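Local coordinates for cyclodipeptide synthetase (Mycobacterium tuberculosis, PDB 2X9Q), which makes cyclo(L-tyrosyl-L-tyrosyl) from two molecules of tyrosyl-tRNA without using ATP, probably as a step toward mycocyclosin, at residues A[100-105]-A[279-284]; A[66-71]-A[75-80]; A[150-155]-A[165-170]. All coordinates share one frame; numbering follows the deposited sequence.

How the contacts relate
From the N terminus, contact 2 closes first: strand 64-68 runs into helix 71-79, and only three residues separate its two segments. Contact 1 opens later, on helix 96-109, and closes near the end of the modelled chain on strand 276-283. Contact 3 opens and closes within that long span, joining helix 133-158 to strand 165-169. All three reach one sheet. Contacts 1 and 2 meet through its neighbouring strands 276-283 and 64-68, where Ile280 O and Arg67 N lie 2.8 Å apart, while Trp105 packs on Val66. Contact 3 touches contact 1 where Thr154 meets Arg100, and lies clear of contact 2.

Contact 1 (A[100-105]-A[279-284]); sequences RDLGLW and AIVTPD
Trp105 N donates to Asp101 O at 2.8 Å, a helical bond that holds the backbone from which the indole reaches across to Val281. No polar pair joins 100-105 to 279-284; the meeting is wholly apolar and buried. The Trp105 side chain leaves the helix with CG opposite the backbone N (chi1 164°), which carries the indole toward the strand, and the far corner of its six-membered ring, CH2, comes to 3.9 Å from Val281 CG2. The methyl approaches the ring obliquely. The second branch of the same valine, CG1, faces the helix one turn back, where it lies 4.3 Å from Leu102 CD2, a looser contact. Val281 thus divides its two methyls between an aromatic and an aliphatic partner. Leu102 also meets the indole through its backbone: Leu102 O lies in the ring plane at the edge, 3.8 Å from Trp105 CE3. The polar end of the indole is satisfied by Gln61, whose OE1 accepts from Trp105 NE1, and Phe110 meets the ring edge-to-face. Strand 276-283 lies between strands 64-68 and 249-253, the latter carrying Tyr253, a probable substrate-binding residue whose side chain is about 7 Å from that of Val281. Helix 96-109, the crossover from strand 82-87 to strand 112-117, covers this part of the sheet, with Trp105 also resting on Cys252 of strand 249-253.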
loop_
_atom_site.group_PDB
_atom_site.type_symbol
_atom_site.label_atom_id
_atom_site.label_comp_id
_atom_site.label_asym_id
_atom_site.label_seq_id
_atom_site.Cartn_x
_atom_site.Cartn_y
_atom_site.Cartn_z
ATOM N N ARG A 100 -14.433 8.740 2.819
ATOM C CA ARG A 100 -15.485 9.058 1.839
ATOM C C ARG A 100 -14.929 9.847 0.648
ATOM O O ARG A 100 -15.305 9.607 -0.453
ATOM C CB ARG A 100 -16.587 9.884 2.491
ATOM C CG ARG A 100 -17.857 9.971 1.656
ATOM C CD ARG A 100 -18.951 10.719 2.488
ATOM N NE ARG A 100 -19.908 11.249 1.529
ATOM C CZ ARG A 100 -20.908 10.535 1.036
ATOM N NH1 ARG A 100 -21.119 9.266 1.444
ATOM N NH2 ARG A 100 -21.700 11.089 0.143
ATOM N N ASP A 101 -14.102 10.831 0.904
ATOM C CA ASP A 101 -13.576 11.657 -0.173
ATOM C C ASP A 101 -12.736 10.767 -1.125
ATOM O O ASP A 101 -12.883 10.812 -2.384
ATOM C CB ASP A 101 -12.757 12.784 0.452
ATOM C CG ASP A 101 -13.641 13.869 1.092
ATOM O OD1 ASP A 101 -14.872 13.804 0.870
ATOM O OD2 ASP A 101 -13.088 14.748 1.789
ATOM N N LEU A 102 -11.961 9.859 -0.532
ATOM C CA LEU A 102 -11.152 8.921 -1.317
ATOM C C LEU A 102 -11.988 8.004 -2.178
ATOM O O LEU A 102 -11.634 7.663 -3.339
ATOM C CB LEU A 102 -10.215 8.066 -0.384
ATOM C CG LEU A 102 -8.945 8.802 0.067
ATOM C CD1 LEU A 102 -8.221 8.078 1.307
ATOM C CD2 LEU A 102 -7.929 8.928 -1.096
ATOM N N GLY A 103 -13.043 7.465 -1.573
ATOM C CA GLY A 103 -13.959 6.582 -2.282
ATOM C C GLY A 103 -14.652 7.343 -3.455
ATOM O O GLY A 103 -14.799 6.778 -4.546
ATOM N N LEU A 104 -15.046 8.585 -3.246
ATOM C CA LEU A 104 -15.646 9.379 -4.367
ATOM C C LEU A 104 -14.591 9.661 -5.475
ATOM O O LEU A 104 -14.882 9.554 -6.649
ATOM C CB LEU A 104 -16.152 10.716 -3.820
ATOM C CG LEU A 104 -17.448 10.556 -2.971
ATOM C CD1 LEU A 104 -17.741 11.804 -2.108
ATOM C CD2 LEU A 104 -18.647 10.089 -3.857
ATOM N N TRP A 105 -13.370 10.028 -5.064
ATOM C CA TRP A 105 -12.250 10.272 -5.996
ATOM C C TRP A 105 -12.043 8.994 -6.760
ATOM O O TRP A 105 -11.966 9.033 -7.981
ATOM C CB TRP A 105 -10.951 10.631 -5.282
ATOM C CG TRP A 105 -9.733 10.515 -6.176
ATOM C CD1 TRP A 105 -9.363 11.401 -7.160
ATOM C CD2 TRP A 105 -8.748 9.468 -6.183
ATOM N NE1 TRP A 105 -8.238 10.943 -7.786
ATOM C CE2 TRP A 105 -7.848 9.752 -7.214
ATOM C CE3 TRP A 105 -8.543 8.293 -5.404
ATOM C CZ2 TRP A 105 -6.735 8.947 -7.480
ATOM C CZ3 TRP A 105 -7.458 7.459 -5.717
ATOM C CH2 TRP A 105 -6.576 7.792 -6.735
ATOM N N ALA A 279 0.868 5.940 -7.148
ATOM C CA ALA A 279 0.695 7.345 -7.046
ATOM C C ALA A 279 0.604 7.797 -5.612
ATOM O O ALA A 279 -0.013 7.147 -4.776
ATOM C CB ALA A 279 -0.604 7.846 -7.809
ATOM N N ILE A 280 1.152 8.974 -5.356
ATOM C CA ILE A 280 1.027 9.611 -4.068
ATOM C C ILE A 280 -0.213 10.531 -4.162
ATOM O O ILE A 280 -0.302 11.376 -5.097
ATOM C CB ILE A 280 2.306 10.404 -3.738
ATOM C CG1 ILE A 280 3.433 9.389 -3.486
ATOM C CG2 ILE A 280 2.077 11.192 -2.415
ATOM C CD1 ILE A 280 4.092 8.895 -4.800
ATOM N N VAL A 281 -1.163 10.328 -3.269
ATOM C CA VAL A 281 -2.476 10.987 -3.373
ATOM C C VAL A 281 -2.720 11.698 -2.078
ATOM O O VAL A 281 -2.730 11.046 -1.020
ATOM C CB VAL A 281 -3.627 9.980 -3.595
ATOM C CG1 VAL A 281 -4.927 10.693 -3.602
ATOM C CG2 VAL A 281 -3.408 9.193 -4.910
ATOM N N THR A 282 -2.765 13.035 -2.138
ATOM C CA THR A 282 -2.791 13.882 -0.922
ATOM C C THR A 282 -3.912 14.933 -1.024
ATOM O O THR A 282 -4.345 15.231 -2.132
ATOM C CB THR A 282 -1.476 14.641 -0.704
ATOM O OG1 THR A 282 -1.080 15.362 -1.900
ATOM C CG2 THR A 282 -0.362 13.701 -0.208
ATOM N N PRO A 283 -4.411 15.479 0.115
ATOM C CA PRO A 283 -5.559 16.456 -0.005
ATOM C C PRO A 283 -5.066 17.743 -0.711
ATOM O O PRO A 283 -3.932 18.117 -0.445
ATOM C CB PRO A 283 -5.895 16.786 1.488
ATOM C CG PRO A 283 -5.359 15.607 2.258
ATOM C CD PRO A 283 -4.037 15.235 1.521
ATOM N N ASP A 284 -5.846 18.388 -1.598
ATOM C CA ASP A 284 -5.341 19.599 -2.327
ATOM C C ASP A 284 -5.295 20.796 -1.390
ATOM O O ASP A 284 -6.320 21.074 -0.804
ATOM C CB ASP A 284 -6.205 19.940 -3.595
#

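Contact 2 (A[66-71]-A[75-80])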
loop_
_atom_site.group_PDB
_atom_site.type_symbol
_atom_site.label_atom_id
_atom_site.label_comp_id
_atom_site.label_asym_id
_atom_site.label_seq_id
_atom_site.Cartn_x
_atom_site.Cartn_y
_atom_site.Cartn_z
ATOM N N VAL A 66 -3.020 14.178 -7.209
ATOM C CA VAL A 66 -2.567 12.811 -7.563
ATOM C C VAL A 66 -1.196 12.963 -8.280
ATOM O O VAL A 66 -1.093 13.585 -9.360
ATOM C CB VAL A 66 -3.575 12.109 -8.493
ATOM C CG1 VAL A 66 -3.124 10.645 -8.968
ATOM C CG2 VAL A 66 -4.910 12.107 -7.862
ATOM N N ARG A 67 -0.179 12.362 -7.694
ATOM C CA ARG A 67 1.182 12.405 -8.225
ATOM C C ARG A 67 1.691 10.994 -8.549
ATOM O O ARG A 67 2.228 10.246 -7.652
ATOM C CB ARG A 67 2.097 13.155 -7.262
ATOM C CG ARG A 67 3.492 13.411 -7.937
ATOM C CD ARG A 67 4.447 14.289 -7.105
ATOM N NE ARG A 67 4.660 13.808 -5.717
ATOM C CZ ARG A 67 5.442 12.777 -5.328
ATOM N NH1 ARG A 67 6.127 12.029 -6.215
ATOM N NH2 ARG A 67 5.579 12.503 -4.020
ATOM N N PRO A 68 1.570 10.614 -9.838
ATOM C CA PRO A 68 2.123 9.300 -10.205
ATOM C C PRO A 68 3.636 9.280 -9.986
ATOM O O PRO A 68 4.332 10.280 -10.208
ATOM C CB PRO A 68 1.743 9.130 -11.693
ATOM C CG PRO A 68 0.526 10.159 -11.870
ATOM C CD PRO A 68 0.996 11.328 -11.007
ATOM N N PHE A 69 4.128 8.133 -9.562
ATOM C CA PHE A 69 5.524 8.035 -9.170
ATOM C C PHE A 69 6.473 8.090 -10.408
ATOM O O PHE A 69 7.482 8.740 -10.296
ATOM C CB PHE A 69 5.791 6.737 -8.393
ATOM C CG PHE A 69 7.159 6.696 -7.762
ATOM C CD1 PHE A 69 7.445 7.486 -6.638
ATOM C CD2 PHE A 69 8.129 5.845 -8.271
ATOM C CE1 PHE A 69 8.692 7.448 -6.033
ATOM C CE2 PHE A 69 9.435 5.786 -7.705
ATOM C CZ PHE A 69 9.698 6.572 -6.543
ATOM N N THR A 70 6.122 7.444 -11.528
ATOM C CA THR A 70 6.905 7.524 -12.767
ATOM C C THR A 70 5.989 7.934 -13.946
ATOM O O THR A 70 4.771 7.895 -13.839
ATOM C CB THR A 70 7.556 6.172 -13.242
ATOM O OG1 THR A 70 6.492 5.229 -13.578
ATOM C CG2 THR A 70 8.522 5.622 -12.160
ATOM N N GLN A 71 6.591 8.216 -15.109
ATOM C CA GLN A 71 5.759 8.526 -16.305
ATOM C C GLN A 71 4.926 7.331 -16.712
ATOM O O GLN A 71 3.855 7.482 -17.344
ATOM C CB GLN A 71 6.656 8.795 -17.488
ATOM C CG GLN A 71 7.609 9.898 -17.307
ATOM C CD GLN A 71 8.318 10.173 -18.673
ATOM O OE1 GLN A 71 7.720 10.816 -19.557
ATOM N NE2 GLN A 71 9.524 9.630 -18.858
ATOM N N ILE A 75 0.602 6.880 -17.134
ATOM C CA ILE A 75 -0.188 6.187 -18.131
ATOM C C ILE A 75 -1.215 5.274 -17.465
ATOM O O ILE A 75 -2.405 5.211 -17.878
ATOM C CB ILE A 75 0.737 5.380 -19.121
ATOM C CG1 ILE A 75 1.491 6.396 -20.033
ATOM C CG2 ILE A 75 -0.140 4.454 -19.956
ATOM C CD1 ILE A 75 2.468 5.763 -20.811
ATOM N N ILE A 76 -0.774 4.511 -16.444
ATOM C CA ILE A 76 -1.739 3.622 -15.754
ATOM C C ILE A 76 -2.902 4.373 -15.046
ATOM O O ILE A 76 -4.074 3.925 -15.060
ATOM C CB ILE A 76 -0.908 2.729 -14.780
ATOM C CG1 ILE A 76 -0.118 1.695 -15.637
ATOM C CG2 ILE A 76 -1.827 2.061 -13.800
ATOM C CD1 ILE A 76 1.139 0.960 -14.855
ATOM N N HIS A 77 -2.569 5.496 -14.428
ATOM C CA HIS A 77 -3.558 6.356 -13.823
ATOM C C HIS A 77 -4.581 6.746 -14.881
ATOM O O HIS A 77 -5.785 6.636 -14.633
ATOM C CB HIS A 77 -2.880 7.643 -13.324
ATOM C CG HIS A 77 -3.830 8.656 -12.724
ATOM N ND1 HIS A 77 -3.568 10.003 -12.763
ATOM C CD2 HIS A 77 -5.078 8.530 -12.173
ATOM C CE1 HIS A 77 -4.556 10.667 -12.175
ATOM N NE2 HIS A 77 -5.517 9.805 -11.865
ATOM N N THR A 78 -4.107 7.234 -16.038
ATOM C CA THR A 78 -4.997 7.585 -17.175
ATOM C C THR A 78 -5.809 6.413 -17.729
ATOM O O THR A 78 -6.927 6.610 -18.181
ATOM C CB THR A 78 -4.123 8.234 -18.344
ATOM O OG1 THR A 78 -3.466 9.346 -17.769
ATOM C CG2 THR A 78 -5.022 8.751 -19.448
ATOM N N GLU A 79 -5.275 5.186 -17.741
ATOM C CA GLU A 79 -6.084 4.071 -18.150
ATOM C C GLU A 79 -7.366 3.940 -17.244
ATOM O O GLU A 79 -8.395 3.429 -17.695
ATOM C CB GLU A 79 -5.326 2.759 -18.025
ATOM C CG GLU A 79 -4.032 2.687 -18.814
ATOM C CD GLU A 79 -4.273 2.250 -20.274
ATOM O OE1 GLU A 79 -3.572 1.372 -20.747
ATOM O OE2 GLU A 79 -5.230 2.738 -20.899
ATOM N N GLY A 80 -7.272 4.274 -15.948
ATOM C CA GLY A 80 -8.501 4.222 -15.119
ATOM C C GLY A 80 -9.082 2.837 -14.960
ATOM O O GLY A 80 -10.339 2.677 -14.847
#
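Val66 and His77 make the main apolar contact, a CH-pi interaction. The methyl CG1 of Val66 sits over one face of the imidazole, 3.8 Å from the centroid of the His77 ring and 22° off its normal. It is displaced toward the rim, so that the closest pair is Val66 CG1 and His77 CE1, at 3.5 Å. The two side chains approach from opposite directions, and His77 CG lies opposite its own backbone N (chi1 177°), which brings the ring face beneath the methyl. Pro68, two residues along the strand, adds a lighter touch, its CG reaching 4.2 Å from His77 ND1 at an oblique angle to the ring.

The polar contacts belong mostly to the backbone. Ile75 N gives Gln71 O a weak hydrogen bond of 3.3 Å in the first turn of the helix, and the aliphatic chain of Ile75 lies beside the same oxygen, with CG1 3.7 Å from Gln71 O. Just ahead, Thr70 is the N-cap, its OG1 bonded to Cys73 N. At the other end Gly80 leaves the helix with positive phi, its N held by two weak bonds, to Ile76 O and His77 O.

Side-chain hydrogen bonds lead outward. His77 NE2 pairs with Gln61 OE1, the oxygen that also receives Trp105 NE1; this partner on strand 59-61 probably helps to fix the rotation of the imidazole under Val66. Gln71 OE1 is bonded to Arg54.

Strand 64-68, a capped turn and helix 71-79 folded back over it form a strand-helix unit, which carries the chain from the antiparallel margin of the sheet into strand 82-87 of the parallel, Rossmann-like core that places this family in the HUP clan.

Contact 3 (A[150-155]-A[165-170]); sequences KITTTV and LCVRPM
Ile151 and Val167 are pressed together most tightly: Ile151 CG2 lies only 3.4 Å from Val167 CG2, shorter than usual for two methyls. Val167 carries CG1 between its backbone N and carbonyl carbon (chi1 42°), and this branch lies 3.9 Å from Thr152 OG1. One turn on, Val155 straddles the start of the strand. Val155 CG1 rests 3.6 Å from the carbonyl oxygen Leu165 O, while Val155 CG2 packs 3.8 Å from Leu165 CG.

Helix segment 150-155 and strand 165-169 run nearly antiparallel, at 164° with axes 8.4 Å apart at their closest. Helix 133-158 is the connecting helix of a beta-alpha-beta crossover between strands 112-117 and 165-169; the two strands pair side by side, and 165-169 is an outermost strand of the sheet within this chain.

The Thr152 hydroxyl that meets Val167 is held by Arg148 O, one turn back in the helix. In the next shell, Thr154 OG1 donates to Lys150 O at 2.8 Å, tilted 32° out of the carbonyl plane. Thr154 N reaches that oxygen from the opposite face. Farther out, Ile151 leans on Phe115 of strand 112-117, and Thr154 touches Leu99 of helix 96-109.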
loop_
_atom_site.group_PDB
_atom_site.type_symbol
_atom_site.label_atom_id
_atom_site.label_comp_id
_atom_site.label_asym_id
_atom_site.label_seq_id
_atom_site.Cartn_x
_atom_site.Cartn_y
_atom_site.Cartn_z
ATOM N N LYS A 150 -14.908 1.820 9.742
ATOM C CA LYS A 150 -14.984 3.102 8.995
ATOM C C LYS A 150 -14.985 2.832 7.479
ATOM O O LYS A 150 -15.777 3.437 6.752
ATOM C CB LYS A 150 -13.867 4.056 9.315
ATOM C CG LYS A 150 -13.929 4.506 10.787
ATOM C CD LYS A 150 -12.638 5.286 11.078
ATOM C CE LYS A 150 -12.700 5.929 12.443
ATOM N NZ LYS A 150 -11.632 7.038 12.515
ATOM N N ILE A 151 -14.145 1.889 7.022
ATOM C CA ILE A 151 -14.134 1.601 5.603
ATOM C C ILE A 151 -15.426 0.949 5.211
ATOM O O ILE A 151 -15.975 1.333 4.180
ATOM C CB ILE A 151 -12.924 0.794 5.142
ATOM C CG1 ILE A 151 -11.610 1.543 5.511
ATOM C CG2 ILE A 151 -13.002 0.532 3.644
ATOM C CD1 ILE A 151 -10.370 0.475 5.567
ATOM N N THR A 152 -15.890 -0.063 5.982
ATOM C CA THR A 152 -17.115 -0.756 5.633
ATOM C C THR A 152 -18.296 0.212 5.544
ATOM O O THR A 152 -19.047 0.134 4.586
ATOM C CB THR A 152 -17.364 -1.954 6.560
ATOM O OG1 THR A 152 -16.168 -2.745 6.526
ATOM C CG2 THR A 152 -18.674 -2.881 6.146
ATOM N N THR A 153 -18.422 1.170 6.471
ATOM C CA THR A 153 -19.527 2.135 6.415
ATOM C C THR A 153 -19.381 2.964 5.142
ATOM O O THR A 153 -20.349 3.185 4.411
ATOM C CB THR A 153 -19.482 3.042 7.668
ATOM O OG1 THR A 153 -19.616 2.203 8.826
ATOM C CG2 THR A 153 -20.631 4.216 7.654
ATOM N N THR A 154 -18.164 3.455 4.892
ATOM C CA THR A 154 -17.884 4.186 3.650
ATOM C C THR A 154 -18.404 3.476 2.382
ATOM O O THR A 154 -19.095 4.070 1.539
ATOM C CB THR A 154 -16.382 4.506 3.533
ATOM O OG1 THR A 154 -15.967 5.262 4.687
ATOM C CG2 THR A 154 -16.172 5.350 2.252
ATOM N N VAL A 155 -18.091 2.210 2.266
ATOM C CA VAL A 155 -18.355 1.443 1.039
ATOM C C VAL A 155 -19.861 1.173 0.922
ATOM O O VAL A 155 -20.420 1.181 -0.181
ATOM C CB VAL A 155 -17.505 0.157 0.982
ATOM C CG1 VAL A 155 -17.965 -0.812 -0.068
ATOM C CG2 VAL A 155 -15.950 0.494 0.786
ATOM N N LEU A 165 -16.748 -0.850 -5.876
ATOM C CA LEU A 165 -15.951 -0.489 -4.724
ATOM C C LEU A 165 -16.093 -1.551 -3.648
ATOM O O LEU A 165 -17.245 -1.976 -3.344
ATOM C CB LEU A 165 -16.451 0.850 -4.251
ATOM C CG LEU A 165 -15.882 1.281 -2.945
ATOM C CD1 LEU A 165 -14.375 1.652 -3.187
ATOM C CD2 LEU A 165 -16.683 2.481 -2.628
ATOM N N CYS A 166 -14.937 -2.072 -3.163
ATOM C CA CYS A 166 -14.875 -3.210 -2.238
ATOM C C CYS A 166 -13.849 -2.876 -1.134
ATOM O O CYS A 166 -12.982 -2.008 -1.334
ATOM C CB CYS A 166 -14.391 -4.440 -2.993
ATOM S SG CYS A 166 -15.653 -5.128 -4.192
ATOM N N VAL A 167 -13.955 -3.516 0.035
ATOM C CA VAL A 167 -12.960 -3.363 1.101
ATOM C C VAL A 167 -12.543 -4.761 1.450
ATOM O O VAL A 167 -13.360 -5.676 1.435
ATOM C CB VAL A 167 -13.472 -2.662 2.379
ATOM C CG1 VAL A 167 -14.907 -3.116 2.815
ATOM C CG2 VAL A 167 -12.407 -2.832 3.584
ATOM N N ARG A 168 -11.265 -4.970 1.740
ATOM C CA ARG A 168 -10.941 -6.255 2.350
ATOM C C ARG A 168 -9.646 -6.151 3.131
ATOM O O ARG A 168 -8.883 -5.252 2.882
ATOM C CB ARG A 168 -10.824 -7.351 1.327
ATOM C CG ARG A 168 -9.559 -7.311 0.546
ATOM C CD ARG A 168 -9.691 -8.267 -0.703
ATOM N NE ARG A 168 -10.356 -7.559 -1.798
ATOM C CZ ARG A 168 -10.858 -8.141 -2.904
ATOM N NH1 ARG A 168 -10.786 -9.444 -3.094
ATOM N NH2 ARG A 168 -11.442 -7.407 -3.824
ATOM N N PRO A 169 -9.429 -7.089 4.062
ATOM C CA PRO A 169 -8.178 -7.025 4.809
ATOM C C PRO A 169 -7.006 -7.572 4.000
ATOM O O PRO A 169 -7.167 -8.506 3.193
ATOM C CB PRO A 169 -8.448 -7.939 6.023
ATOM C CG PRO A 169 -9.460 -8.983 5.511
ATOM C CD PRO A 169 -10.242 -8.299 4.377
HETATM N N MSE A 170 -5.798 -7.065 4.279
HETATM C CA MSE A 170 -4.624 -7.562 3.636
HETATM C C MSE A 170 -4.452 -9.097 3.834
HETATM O O MSE A 170 -3.984 -9.833 2.889
HETATM C CB MSE A 170 -3.346 -6.763 4.178
HETATM C CG MSE A 170 -1.980 -7.218 3.426
HETATM SE SE MSE A 170 -2.146 -6.664 1.507
HETATM C CE MSE A 170 -1.965 -4.751 1.795
#